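Local coordinates for tail fiber protein (Acinetobacter phage AM24, PDB 5W5P) that is a trimeric phage tailspike that probably recognises, and may degrade, the capsular polysaccharide of its Acinetobacter baumannii host, at residues I181-R186 against V220-R225; T194-T199 against R225-N230; F288-Y293 against G313-S318. All coordinates share one frame; numbering follows the deposited sequence.

In the fold
Three contacts sample one principle of a trimeric tailspike: parallel strands repeat along a right-handed beta-helix-like body, and short loops turn the corners between them. Contacts 1 and 2 are neighbours, with centres about 7 Å apart. They share R225 and touch directly, S184 OG lying 2.6 Å from L197 O. Contact 3 joins two later strands, its centre about 25 Å from that of contact 1 and about 28 Å from that of contact 2. Within one chain it touches neither; between subunits, N228 of contact 2 bonds to E290 of a neighbouring subunit, so contacts 2 and 3 meet across the trimer. A bound zinc ion lies about 12 Å from the F182 side chain.

Contact 1: residues I181-R186 against V220-R225; sequences IFTSKR and VVNGDR
F182 and V221 form a single backbone bridge, in which the backbone of F182 reaches to both sides of V221. F182 N donates to V220 O at 3.1 Å. N222 N returns the bond to F182 O at 3.0 Å. The F182 ring has V220 O at its edge, near its plane. On I181, CG1 occupies the crowded position between backbone N and carbonyl carbon (chi1 46°), which brings it against the same V220 O.

Beyond the bridge the chain of R225 can be followed outward. Its CB touches two hydroxyl oxygens on the same side, T183 OG1 at 3.2 Å and S184 OG at 3.3 Å. CG, anti to the carbonyl carbon, stays beside T183 OG1 at 3.2 Å and is farther from S184 OG. The bend at chi2 (-53°) then swings CD, NE and the guanidinium away from I181-R186, and at the tip NH2 bonds to the carbonyls of E191 and S193. T183 and R225 thus run side by side, with the hydroxyl against the aliphatic part of the arginine. S184 OG, for its part, bonds to L197 O.

N222 closes the strand with an Asx turn: its OD1 accepts from D224 N at 3.0 Å, while R225 N bonds back to N222 O. This fold of the chain returns R225 toward S184. D224 OD1 forms a salt bridge with R249.

The chemistry is therefore divided. Two backbone bonds fix the strands, whereas the hydroxyls of T183 and S184 meet R225 only through its methylenes; the loop carbonyls that accept from its NH2 would be expected to stabilise the guanidinium charge in these buried surroundings.

Contact 2: residues T194-T199 against R225-N230; sequences TDDLYT and RLYNVN
Y198 and Y227 bring their rings together, the planes only 16° apart but slid so far that they barely overlap, with centroids 5.1 Å apart. Y198 CD2 touches Y227 CD2 at 3.6 Å. The pair also makes a CH-pi contact: Y198 CB sits over one face of the Y227 ring, offset toward its rim and 3.9 Å from the centroid. With CG between backbone N and carbonyl carbon (chi1 78°), the Y198 ring lies beside Y227, while the backbone places CB over the face.

The Y227 hydroxyl donates to D196 OD1 at 2.8 Å, which accepts on its syn lone pair, with the carboxylate and ring planes 53° apart; R249 NH2 also bonds to this hydroxyl. The same D196 OD1 receives a water, which accepts in turn from R225 NH1, so acid and arginine are joined through solvent. R225 NH1 further makes a weak bond to D195 O, while E191 O holds NH2. The loop runs through two successive inverse gamma turns, centred on D196 and L197, each with a weak bond.

Away from the rings, T199 CG2 lies alongside L226 CD2 at 3.6 Å. T199 N bonds to R225 O at 2.9 Å and Y227 N to T199 O at 3.2 Å, making a parallel bridge. The loop thereby enters strand 199-204 alongside strand 226-227, while L226 packs inward on F182 of strand 182-184 and L202 of strand 199-204.

Contact 3: residues F288-Y293 against G313-S318; sequences FCESCY and GNLWES
The W316 indole carries C289 SG at its edge, in plane, 5.0 Å from the centroid of the six-membered ring, while C292 SG approaches the same ring obliquely. The cysteine CB atoms touch more closely: C289 CB meets W316 CE3 at 3.4 Å and C292 CB meets CH2 at 3.6 Å. Having CG anti to the backbone N (chi1 -164°) lets the indole reach across to both cysteines; its NE1 bonds to G320 O, and F322 meets its ring edge-to-face. The F288 ring is approached obliquely by L315 CD2.

That methyl also touches E290 OE2, whose hydrogen bond goes to N228 of a neighbouring subunit. E290 and E317 lie side by side, their OE1 atoms 3.8 Å apart and their carboxylate planes 29° apart.

The backbones are in parallel register, F288 with L315 through E290 with E317. C289 N bonds to L315 O at 3.1 Å, and S291 N to E317 O at 3.0 Å; the E317 N to C289 O bond between them is weak. Such strands at 9°, on successive turns with E290 over E317 and S291 over S318 in register, are typical of the parallel beta-helix of phage tailspikes.

Contact 1: residues I181-R186 against V220-R225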
ATOM      1  N   ILE A 181      17.479 -19.874  15.877  1.00 45.92           N
ATOM      2  CA  ILE A 181      17.462 -21.328  15.740  1.00 46.01           C
ATOM      3  C   ILE A 181      17.571 -21.758  14.288  1.00 42.38           C
ATOM      4  O   ILE A 181      17.898 -22.919  14.015  1.00 48.16           O
ATOM      5  CB  ILE A 181      16.198 -21.956  16.359  1.00 45.87           C
ATOM      6  CG1 ILE A 181      14.950 -21.187  15.931  1.00 45.43           C
ATOM      7  CG2 ILE A 181      16.323 -22.049  17.876  1.00 43.92           C
ATOM      8  CD1 ILE A 181      13.696 -22.021  15.972  1.00 46.46           C
ATOM      9  N   PHE A 182      17.294 -20.864  13.349  1.00 38.07           N
ATOM     10  CA  PHE A 182      17.447 -21.140  11.929  1.00 40.55           C
ATOM     11  C   PHE A 182      18.470 -20.175  11.354  1.00 46.12           C
ATOM     12  O   PHE A 182      18.378 -18.960  11.565  1.00 48.13           O
ATOM     13  CB  PHE A 182      16.106 -21.029  11.202  1.00 39.32           C
ATOM     14  CG  PHE A 182      15.190 -22.189  11.461  1.00 39.49           C
ATOM     15  CD1 PHE A 182      15.527 -23.463  11.025  1.00 37.85           C
ATOM     16  CD2 PHE A 182      14.009 -22.016  12.164  1.00 44.91           C
ATOM     17  CE1 PHE A 182      14.694 -24.543  11.272  1.00 38.15           C
ATOM     18  CE2 PHE A 182      13.168 -23.091  12.418  1.00 44.81           C
ATOM     19  CZ  PHE A 182      13.513 -24.357  11.968  1.00 40.92           C
ATOM     20  N   THR A 183      19.460 -20.723  10.656  1.00 44.36           N
ATOM     21  CA  THR A 183      20.520 -19.926  10.059  1.00 39.42           C
ATOM     22  C   THR A 183      20.983 -20.644   8.798  1.00 41.16           C
ATOM     23  O   THR A 183      20.363 -21.616   8.357  1.00 42.30           O
ATOM     24  CB  THR A 183      21.653 -19.702  11.068  1.00 39.55           C
ATOM     25  OG1 THR A 183      22.637 -18.830  10.504  1.00 43.60           O
ATOM     26  CG2 THR A 183      22.313 -21.027  11.433  1.00 39.33           C
ATOM     27  N   SER A 184      22.076 -20.169   8.213  1.00 42.25           N
ATOM     28  CA  SER A 184      22.663 -20.852   7.072  1.00 41.12           C
ATOM     29  C   SER A 184      23.582 -21.963   7.557  1.00 46.22           C
ATOM     30  O   SER A 184      24.320 -21.796   8.532  1.00 44.96           O
ATOM     31  CB  SER A 184      23.435 -19.871   6.194  1.00 39.97           C
ATOM     32  OG  SER A 184      24.614 -19.432   6.847  1.00 42.68           O
ATOM     33  N   LYS A 185      23.526 -23.110   6.873  1.00 50.44           N
ATOM     34  CA  LYS A 185      24.380 -24.231   7.254  1.00 47.60           C
ATOM     35  C   LYS A 185      25.854 -23.883   7.097  1.00 47.07           C
ATOM     36  O   LYS A 185      26.683 -24.298   7.915  1.00 52.30           O
ATOM     37  CB  LYS A 185      24.033 -25.471   6.433  1.00 46.67           C
ATOM     38  CG  LYS A 185      24.819 -26.716   6.835  1.00 49.27           C
ATOM     39  CD  LYS A 185      24.479 -27.908   5.945  1.00 49.08           C
ATOM     40  CE  LYS A 185      23.718 -28.975   6.710  1.00 53.63           C
ATOM     41  NZ  LYS A 185      24.573 -30.139   7.084  1.00 59.99           N
ATOM     42  N   ARG A 186      26.206 -23.114   6.062  1.00 44.83           N
ATOM     43  CA  ARG A 186      27.620 -22.862   5.803  1.00 45.25           C
ATOM     44  C   ARG A 186      28.235 -21.868   6.777  1.00 48.63           C
ATOM     45  O   ARG A 186      29.459 -21.695   6.763  1.00 51.15           O
ATOM     46  CB  ARG A 186      27.831 -22.385   4.367  1.00 42.97           C
ATOM     47  CG  ARG A 186      27.166 -21.073   4.013  1.00 44.71           C
ATOM     48  CD  ARG A 186      27.587 -20.648   2.621  1.00 42.05           C
ATOM     49  NE  ARG A 186      26.853 -19.482   2.145  1.00 45.78           N
ATOM     50  CZ  ARG A 186      27.141 -18.825   1.023  1.00 46.37           C
ATOM     51  NH1 ARG A 186      28.150 -19.219   0.261  1.00 45.92           N
ATOM     52  NH2 ARG A 186      26.417 -17.775   0.658  1.00 47.39           N
ATOM     53  N   VAL A 220      14.178 -16.571  16.284  1.00 37.43           N
ATOM     54  CA  VAL A 220      13.735 -17.564  15.305  1.00 37.86           C
ATOM     55  C   VAL A 220      14.655 -17.552  14.090  1.00 41.55           C
ATOM     56  O   VAL A 220      15.234 -18.582  13.727  1.00 43.99           O
ATOM     57  CB  VAL A 220      12.271 -17.331  14.887  1.00 38.82           C
ATOM     58  CG1 VAL A 220      11.810 -18.420  13.921  1.00 34.95           C
ATOM     59  CG2 VAL A 220      11.371 -17.277  16.114  1.00 42.81           C
ATOM     60  N   VAL A 221      14.809 -16.389  13.461  1.00 43.70           N
ATOM     61  CA  VAL A 221      15.581 -16.253  12.233  1.00 42.54           C
ATOM     62  C   VAL A 221      16.858 -15.480  12.535  1.00 43.61           C
ATOM     63  O   VAL A 221      16.811 -14.387  13.112  1.00 43.40           O
ATOM     64  CB  VAL A 221      14.762 -15.554  11.132  1.00 41.56           C
ATOM     65  CG1 VAL A 221      15.664 -15.159   9.965  1.00 37.61           C
ATOM     66  CG2 VAL A 221      13.626 -16.453  10.653  1.00 42.90           C
ATOM     67  N   ASN A 222      17.997 -16.052  12.145  1.00 44.75           N
ATOM     68  CA  ASN A 222      19.279 -15.353  12.186  1.00 39.99           C
ATOM     69  C   ASN A 222      19.383 -14.515  10.922  1.00 40.93           C
ATOM     70  O   ASN A 222      19.687 -15.033   9.845  1.00 44.70           O
ATOM     71  CB  ASN A 222      20.438 -16.337  12.290  1.00 38.13           C
ATOM     72  CG  ASN A 222      21.760 -15.653  12.592  1.00 45.18           C
ATOM     73  OD1 ASN A 222      21.992 -14.511  12.190  1.00 48.62           O
ATOM     74  ND2 ASN A 222      22.637 -16.353  13.304  1.00 45.90           N
ATOM     75  N   GLY A 223      19.130 -13.211  11.051  1.00 38.30           N
ATOM     76  CA  GLY A 223      19.152 -12.324   9.902  1.00 37.28           C
ATOM     77  C   GLY A 223      20.533 -12.023   9.359  1.00 36.61           C
ATOM     78  O   GLY A 223      20.633 -11.421   8.284  1.00 35.83           O
ATOM     79  N   ASP A 224      21.593 -12.407  10.080  1.00 37.94           N
ATOM     80  CA  ASP A 224      22.941 -12.281   9.537  1.00 38.31           C
ATOM     81  C   ASP A 224      23.160 -13.219   8.362  1.00 39.59           C
ATOM     82  O   ASP A 224      23.991 -12.934   7.492  1.00 41.39           O
ATOM     83  CB  ASP A 224      23.989 -12.584  10.611  1.00 41.84           C
ATOM     84  CG  ASP A 224      24.139 -11.475  11.627  1.00 42.73           C
ATOM     85  OD1 ASP A 224      24.343 -10.304  11.230  1.00 43.34           O
ATOM     86  OD2 ASP A 224      24.066 -11.783  12.834  1.00 40.92           O
ATOM     87  N   ARG A 225      22.442 -14.351   8.331  1.00 40.79           N
ATOM     88  CA  ARG A 225      22.722 -15.438   7.398  1.00 42.15           C
ATOM     89  C   ARG A 225      21.542 -15.842   6.531  1.00 43.78           C
ATOM     90  O   ARG A 225      21.734 -16.632   5.600  1.00 42.11           O
ATOM     91  CB  ARG A 225      23.214 -16.684   8.155  1.00 38.01           C
ATOM     92  CG  ARG A 225      24.293 -16.410   9.171  1.00 38.80           C
ATOM     93  CD  ARG A 225      25.468 -15.647   8.571  1.00 39.43           C
ATOM     94  NE  ARG A 225      26.558 -15.471   9.525  1.00 41.68           N
ATOM     95  CZ  ARG A 225      27.703 -14.857   9.245  1.00 43.92           C
ATOM     96  NH1 ARG A 225      27.904 -14.351   8.035  1.00 41.11           N
ATOM     97  NH2 ARG A 225      28.639 -14.733  10.178  1.00 42.42           N
TER

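Contact 2: residues T194-T199 against R225-N230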
ATOM      1  N   THR A 194      33.368 -12.571   8.905  1.00 48.07           N
ATOM      2  CA  THR A 194      33.023 -11.351   8.190  1.00 48.69           C
ATOM      3  C   THR A 194      32.599 -11.622   6.752  1.00 52.75           C
ATOM      4  O   THR A 194      32.225 -10.682   6.045  1.00 55.63           O
ATOM      5  CB  THR A 194      34.195 -10.362   8.208  1.00 49.42           C
ATOM      6  OG1 THR A 194      35.310 -10.918   7.500  1.00 48.64           O
ATOM      7  CG2 THR A 194      34.601 -10.049   9.638  1.00 47.53           C
ATOM      8  N   ASP A 195      32.611 -12.878   6.313  1.00 53.38           N
ATOM      9  CA  ASP A 195      32.189 -13.200   4.961  1.00 52.09           C
ATOM     10  C   ASP A 195      30.675 -13.349   4.903  1.00 48.39           C
ATOM     11  O   ASP A 195      30.009 -13.583   5.916  1.00 47.68           O
ATOM     12  CB  ASP A 195      32.872 -14.477   4.472  1.00 55.79           C
ATOM     13  CG  ASP A 195      34.321 -14.250   4.100  1.00 62.47           C
ATOM     14  OD1 ASP A 195      34.658 -13.116   3.700  1.00 66.26           O
ATOM     15  OD2 ASP A 195      35.124 -15.200   4.201  1.00 66.70           O
ATOM     16  N   ASP A 196      30.131 -13.202   3.695  1.00 48.37           N
ATOM     17  CA  ASP A 196      28.684 -13.253   3.481  1.00 44.81           C
ATOM     18  C   ASP A 196      28.233 -14.707   3.313  1.00 45.86           C
ATOM     19  O   ASP A 196      27.821 -15.154   2.242  1.00 41.33           O
ATOM     20  CB  ASP A 196      28.291 -12.401   2.282  1.00 41.43           C
ATOM     21  CG  ASP A 196      26.924 -11.766   2.446  1.00 48.85           C
ATOM     22  OD1 ASP A 196      26.337 -11.909   3.541  1.00 43.35           O
ATOM     23  OD2 ASP A 196      26.436 -11.127   1.483  1.00 48.96           O
ATOM     24  N   LEU A 197      28.300 -15.441   4.424  1.00 41.52           N
ATOM     25  CA  LEU A 197      27.968 -16.867   4.437  1.00 41.46           C
ATOM     26  C   LEU A 197      26.459 -17.039   4.609  1.00 43.53           C
ATOM     27  O   LEU A 197      25.962 -17.587   5.594  1.00 44.52           O
ATOM     28  CB  LEU A 197      28.744 -17.578   5.536  1.00 42.19           C
ATOM     29  CG  LEU A 197      30.235 -17.243   5.611  1.00 50.91           C
ATOM     30  CD1 LEU A 197      30.904 -18.027   6.733  1.00 51.02           C
ATOM     31  CD2 LEU A 197      30.906 -17.540   4.279  1.00 50.59           C
ATOM     32  N   TYR A 198      25.731 -16.560   3.609  1.00 40.77           N
ATOM     33  CA  TYR A 198      24.278 -16.504   3.648  1.00 41.39           C
ATOM     34  C   TYR A 198      23.660 -17.644   2.848  1.00 38.57           C
ATOM     35  O   TYR A 198      24.334 -18.391   2.138  1.00 39.27           O
ATOM     36  CB  TYR A 198      23.784 -15.157   3.098  1.00 44.52           C
ATOM     37  CG  TYR A 198      23.806 -15.091   1.583  1.00 44.10           C
ATOM     38  CD1 TYR A 198      24.978 -14.790   0.900  1.00 42.20           C
ATOM     39  CD2 TYR A 198      22.657 -15.343   0.837  1.00 37.95           C
ATOM     40  CE1 TYR A 198      25.008 -14.739  -0.479  1.00 39.76           C
ATOM     41  CE2 TYR A 198      22.678 -15.295  -0.544  1.00 39.95           C
ATOM     42  CZ  TYR A 198      23.857 -14.995  -1.196  1.00 39.24           C
ATOM     43  OH  TYR A 198      23.879 -14.950  -2.570  1.00 45.37           O
ATOM     44  N   THR A 199      22.341 -17.754   2.962  1.00 43.73           N
ATOM     45  CA  THR A 199      21.553 -18.543   2.026  1.00 42.83           C
ATOM     46  C   THR A 199      20.197 -17.861   1.899  1.00 38.45           C
ATOM     47  O   THR A 199      19.746 -17.188   2.830  1.00 38.93           O
ATOM     48  CB  THR A 199      21.435 -20.011   2.472  1.00 44.80           C
ATOM     49  OG1 THR A 199      20.761 -20.771   1.461  1.00 50.35           O
ATOM     50  CG2 THR A 199      20.685 -20.133   3.794  1.00 37.34           C
ATOM     51  N   ARG A 225      22.442 -14.351   8.331  1.00 40.79           N
ATOM     52  CA  ARG A 225      22.722 -15.438   7.398  1.00 42.15           C
ATOM     53  C   ARG A 225      21.542 -15.842   6.531  1.00 43.78           C
ATOM     54  O   ARG A 225      21.734 -16.632   5.600  1.00 42.11           O
ATOM     55  CB  ARG A 225      23.214 -16.684   8.155  1.00 38.01           C
ATOM     56  CG  ARG A 225      24.293 -16.410   9.171  1.00 38.80           C
ATOM     57  CD  ARG A 225      25.468 -15.647   8.571  1.00 39.43           C
ATOM     58  NE  ARG A 225      26.558 -15.471   9.525  1.00 41.68           N
ATOM     59  CZ  ARG A 225      27.703 -14.857   9.245  1.00 43.92           C
ATOM     60  NH1 ARG A 225      27.904 -14.351   8.035  1.00 41.11           N
ATOM     61  NH2 ARG A 225      28.639 -14.733  10.178  1.00 42.42           N
ATOM     62  N   LEU A 226      20.343 -15.326   6.795  1.00 46.25           N
ATOM     63  CA  LEU A 226      19.139 -15.684   6.054  1.00 42.96           C
ATOM     64  C   LEU A 226      18.614 -14.440   5.353  1.00 41.46           C
ATOM     65  O   LEU A 226      18.125 -13.513   6.010  1.00 40.56           O
ATOM     66  CB  LEU A 226      18.087 -16.282   6.989  1.00 41.99           C
ATOM     67  CG  LEU A 226      18.491 -17.623   7.614  1.00 42.89           C
ATOM     68  CD1 LEU A 226      17.350 -18.262   8.402  1.00 44.55           C
ATOM     69  CD2 LEU A 226      18.993 -18.567   6.539  1.00 39.28           C
ATOM     70  N   TYR A 227      18.727 -14.416   4.026  1.00 43.34           N
ATOM     71  CA  TYR A 227      18.226 -13.332   3.194  1.00 39.88           C
ATOM     72  C   TYR A 227      17.039 -13.819   2.376  1.00 40.58           C
ATOM     73  O   TYR A 227      16.812 -15.023   2.229  1.00 44.38           O
ATOM     74  CB  TYR A 227      19.309 -12.802   2.246  1.00 41.29           C
ATOM     75  CG  TYR A 227      20.576 -12.305   2.912  1.00 41.17           C
ATOM     76  CD1 TYR A 227      20.588 -11.941   4.253  1.00 38.31           C
ATOM     77  CD2 TYR A 227      21.762 -12.181   2.184  1.00 40.32           C
ATOM     78  CE1 TYR A 227      21.745 -11.486   4.858  1.00 42.40           C
ATOM     79  CE2 TYR A 227      22.927 -11.720   2.783  1.00 39.08           C
ATOM     80  CZ  TYR A 227      22.911 -11.378   4.119  1.00 41.63           C
ATOM     81  OH  TYR A 227      24.055 -10.920   4.729  1.00 42.09           O
ATOM     82  N   ASN A 228      16.293 -12.862   1.828  1.00 37.95           N
ATOM     83  CA  ASN A 228      15.117 -13.137   1.007  1.00 34.14           C
ATOM     84  C   ASN A 228      14.157 -14.076   1.741  1.00 39.07           C
ATOM     85  O   ASN A 228      13.882 -15.197   1.312  1.00 40.75           O
ATOM     86  CB  ASN A 228      15.518 -13.704  -0.358  1.00 34.72           C
ATOM     87  CG  ASN A 228      16.303 -12.708  -1.207  1.00 41.61           C
ATOM     88  OD1 ASN A 228      16.909 -11.770  -0.691  1.00 41.37           O
ATOM     89  ND2 ASN A 228      16.301 -12.921  -2.516  1.00 35.66           N
ATOM     90  N   VAL A 229      13.648 -13.587   2.871  1.00 36.99           N
ATOM     91  CA  VAL A 229      12.844 -14.381   3.792  1.00 36.56           C
ATOM     92  C   VAL A 229      11.421 -13.844   3.796  1.00 36.70           C
ATOM     93  O   VAL A 229      11.203 -12.647   4.012  1.00 35.74           O
ATOM     94  CB  VAL A 229      13.433 -14.358   5.213  1.00 35.64           C
ATOM     95  CG1 VAL A 229      12.642 -15.283   6.133  1.00 33.15           C
ATOM     96  CG2 VAL A 229      14.902 -14.747   5.184  1.00 39.67           C
ATOM     97  N   ASN A 230      10.457 -14.733   3.573  1.00 35.86           N
ATOM     98  CA  ASN A 230       9.037 -14.434   3.738  1.00 36.66           C
ATOM     99  C   ASN A 230       8.570 -15.104   5.029  1.00 37.61           C
ATOM    100  O   ASN A 230       8.422 -16.328   5.086  1.00 39.23           O
ATOM    101  CB  ASN A 230       8.231 -14.923   2.537  1.00 42.35           C
ATOM    102  CG  ASN A 230       8.275 -13.959   1.368  1.00 47.59           C
ATOM    103  OD1 ASN A 230       8.323 -12.744   1.549  1.00 48.98           O
ATOM    104  ND2 ASN A 230       8.263 -14.500   0.157  1.00 47.16           N
TER
HETATM  105  O   HOH W   1      25.851 -13.821   5.858  1.00 39.08           O

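Contact 3: residues F288-Y293 against G313-S318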
ATOM      1  N   PHE A 288      -0.903  -8.807  13.285  1.00 36.92           N
ATOM      2  CA  PHE A 288      -1.675  -8.585  14.507  1.00 39.61           C
ATOM      3  C   PHE A 288      -0.720  -8.667  15.697  1.00 42.26           C
ATOM      4  O   PHE A 288      -0.385  -9.758  16.163  1.00 46.92           O
ATOM      5  CB  PHE A 288      -2.790  -9.621  14.629  1.00 42.15           C
ATOM      6  CG  PHE A 288      -3.821  -9.551  13.533  1.00 38.95           C
ATOM      7  CD1 PHE A 288      -4.244  -8.325  13.039  1.00 39.33           C
ATOM      8  CD2 PHE A 288      -4.373 -10.713  13.001  1.00 37.78           C
ATOM      9  CE1 PHE A 288      -5.199  -8.254  12.038  1.00 35.08           C
ATOM     10  CE2 PHE A 288      -5.330 -10.650  11.998  1.00 35.47           C
ATOM     11  CZ  PHE A 288      -5.743  -9.415  11.518  1.00 40.54           C
ATOM     12  N   CYS A 289      -0.276  -7.519  16.206  1.00 42.91           N
ATOM     13  CA  CYS A 289       0.686  -7.482  17.307  1.00 43.18           C
ATOM     14  C   CYS A 289      -0.001  -7.018  18.584  1.00 41.28           C
ATOM     15  O   CYS A 289      -0.482  -5.882  18.656  1.00 43.49           O
ATOM     16  CB  CYS A 289       1.869  -6.573  16.986  1.00 34.22           C
ATOM     17  SG  CYS A 289       2.495  -6.718  15.310  1.00 34.06           S
ATOM     18  N   GLU A 290      -0.013  -7.885  19.594  1.00 37.58           N
ATOM     19  CA  GLU A 290      -0.720  -7.643  20.845  1.00 37.45           C
ATOM     20  C   GLU A 290       0.274  -7.683  21.997  1.00 41.04           C
ATOM     21  O   GLU A 290       0.901  -8.717  22.243  1.00 46.32           O
ATOM     22  CB  GLU A 290      -1.828  -8.679  21.053  1.00 37.59           C
ATOM     23  CG  GLU A 290      -2.782  -8.818  19.872  1.00 41.30           C
ATOM     24  CD  GLU A 290      -3.947  -7.839  19.939  1.00 46.06           C
ATOM     25  OE1 GLU A 290      -3.862  -6.850  20.703  1.00 47.05           O
ATOM     26  OE2 GLU A 290      -4.955  -8.062  19.232  1.00 47.61           O
ATOM     27  N   SER A 291       0.415  -6.556  22.694  1.00 40.61           N
ATOM     28  CA  SER A 291       1.244  -6.467  23.895  1.00 41.39           C
ATOM     29  C   SER A 291       2.701  -6.823  23.601  1.00 38.09           C
ATOM     30  O   SER A 291       3.360  -7.504  24.386  1.00 38.68           O
ATOM     31  CB  SER A 291       0.685  -7.353  25.011  1.00 39.61           C
ATOM     32  OG  SER A 291      -0.657  -7.012  25.305  1.00 42.33           O
ATOM     33  N   CYS A 292       3.208  -6.365  22.461  1.00 37.15           N
ATOM     34  CA  CYS A 292       4.617  -6.525  22.126  1.00 39.18           C
ATOM     35  C   CYS A 292       5.420  -5.359  22.692  1.00 43.10           C
ATOM     36  O   CYS A 292       5.008  -4.204  22.601  1.00 44.84           O
ATOM     37  CB  CYS A 292       4.807  -6.605  20.613  1.00 35.81           C
ATOM     38  SG  CYS A 292       4.225  -8.144  19.887  1.00 39.59           S
ATOM     39  N   TYR A 293       6.575  -5.667  23.268  1.00 43.86           N
ATOM     40  CA  TYR A 293       7.374  -4.655  23.948  1.00 44.04           C
ATOM     41  C   TYR A 293       8.279  -3.871  23.005  1.00 42.69           C
ATOM     42  O   TYR A 293       8.921  -2.908  23.445  1.00 40.98           O
ATOM     43  CB  TYR A 293       8.191  -5.322  25.062  1.00 39.00           C
ATOM     44  CG  TYR A 293       7.307  -6.079  26.019  1.00 39.80           C
ATOM     45  CD1 TYR A 293       6.467  -5.398  26.894  1.00 40.50           C
ATOM     46  CD2 TYR A 293       7.283  -7.469  26.028  1.00 41.83           C
ATOM     47  CE1 TYR A 293       5.636  -6.078  27.768  1.00 44.29           C
ATOM     48  CE2 TYR A 293       6.456  -8.167  26.900  1.00 45.84           C
ATOM     49  CZ  TYR A 293       5.631  -7.466  27.769  1.00 46.67           C
ATOM     50  OH  TYR A 293       4.803  -8.145  28.640  1.00 44.69           O
ATOM     51  N   GLY A 313      -0.494  -1.228   7.558  1.00 33.93           N
ATOM     52  CA  GLY A 313      -1.647  -1.980   8.018  1.00 33.21           C
ATOM     53  C   GLY A 313      -1.421  -2.888   9.208  1.00 37.33           C
ATOM     54  O   GLY A 313      -2.168  -3.856   9.385  1.00 41.14           O
ATOM     55  N   ASN A 314      -0.415  -2.609  10.033  1.00 35.77           N
ATOM     56  CA  ASN A 314      -0.180  -3.404  11.227  1.00 34.44           C
ATOM     57  C   ASN A 314      -1.184  -3.047  12.322  1.00 36.70           C
ATOM     58  O   ASN A 314      -1.763  -1.958  12.344  1.00 34.95           O
ATOM     59  CB  ASN A 314       1.234  -3.184  11.761  1.00 32.78           C
ATOM     60  CG  ASN A 314       2.293  -3.831  10.899  1.00 36.37           C
ATOM     61  OD1 ASN A 314       2.399  -5.057  10.833  1.00 37.85           O
ATOM     62  ND2 ASN A 314       3.098  -3.005  10.240  1.00 31.88           N
ATOM     63  N   LEU A 315      -1.382  -3.992  13.237  1.00 40.28           N
ATOM     64  CA  LEU A 315      -2.039  -3.732  14.511  1.00 34.10           C
ATOM     65  C   LEU A 315      -0.964  -3.638  15.584  1.00 41.79           C
ATOM     66  O   LEU A 315      -0.067  -4.487  15.641  1.00 43.70           O
ATOM     67  CB  LEU A 315      -3.047  -4.831  14.845  1.00 34.63           C
ATOM     68  CG  LEU A 315      -3.522  -5.028  16.286  1.00 36.99           C
ATOM     69  CD1 LEU A 315      -4.547  -3.992  16.669  1.00 35.96           C
ATOM     70  CD2 LEU A 315      -4.112  -6.423  16.438  1.00 39.39           C
ATOM     71  N   TRP A 316      -1.038  -2.595  16.415  1.00 39.67           N
ATOM     72  CA  TRP A 316      -0.041  -2.338  17.463  1.00 38.65           C
ATOM     73  C   TRP A 316      -0.782  -1.781  18.679  1.00 40.71           C
ATOM     74  O   TRP A 316      -0.974  -0.567  18.800  1.00 42.48           O
ATOM     75  CB  TRP A 316       1.038  -1.382  16.971  1.00 34.62           C
ATOM     76  CG  TRP A 316       2.270  -1.357  17.816  1.00 34.33           C
ATOM     77  CD1 TRP A 316       2.649  -0.374  18.691  1.00 35.24           C
ATOM     78  CD2 TRP A 316       3.299  -2.352  17.861  1.00 36.23           C
ATOM     79  NE1 TRP A 316       3.846  -0.701  19.280  1.00 36.51           N
ATOM     80  CE2 TRP A 316       4.270  -1.907  18.782  1.00 38.21           C
ATOM     81  CE3 TRP A 316       3.495  -3.574  17.212  1.00 33.92           C
ATOM     82  CZ2 TRP A 316       5.416  -2.648  19.073  1.00 38.51           C
ATOM     83  CZ3 TRP A 316       4.633  -4.310  17.501  1.00 35.43           C
ATOM     84  CH2 TRP A 316       5.578  -3.846  18.425  1.00 36.86           C
ATOM     85  N   GLU A 317      -1.187  -2.675  19.580  1.00 40.27           N
ATOM     86  CA  GLU A 317      -2.022  -2.330  20.721  1.00 42.32           C
ATOM     87  C   GLU A 317      -1.342  -2.752  22.017  1.00 44.26           C
ATOM     88  O   GLU A 317      -0.714  -3.815  22.079  1.00 46.68           O
ATOM     89  CB  GLU A 317      -3.397  -2.999  20.605  1.00 47.43           C
ATOM     90  CG  GLU A 317      -4.483  -2.381  21.467  1.00 54.36           C
ATOM     91  CD  GLU A 317      -5.866  -2.849  21.064  1.00 56.27           C
ATOM     92  OE1 GLU A 317      -5.962  -3.687  20.141  1.00 54.57           O
ATOM     93  OE2 GLU A 317      -6.859  -2.380  21.663  1.00 57.92           O
ATOM     94  N   SER A 318      -1.477  -1.913  23.047  1.00 42.38           N
ATOM     95  CA  SER A 318      -0.930  -2.195  24.377  1.00 44.17           C
ATOM     96  C   SER A 318       0.544  -2.573  24.294  1.00 40.43           C
ATOM     97  O   SER A 318       1.028  -3.445  25.016  1.00 39.72           O
ATOM     98  CB  SER A 318      -1.732  -3.290  25.084  1.00 44.45           C
ATOM     99  OG  SER A 318      -3.113  -2.977  25.089  1.00 47.81           O
TER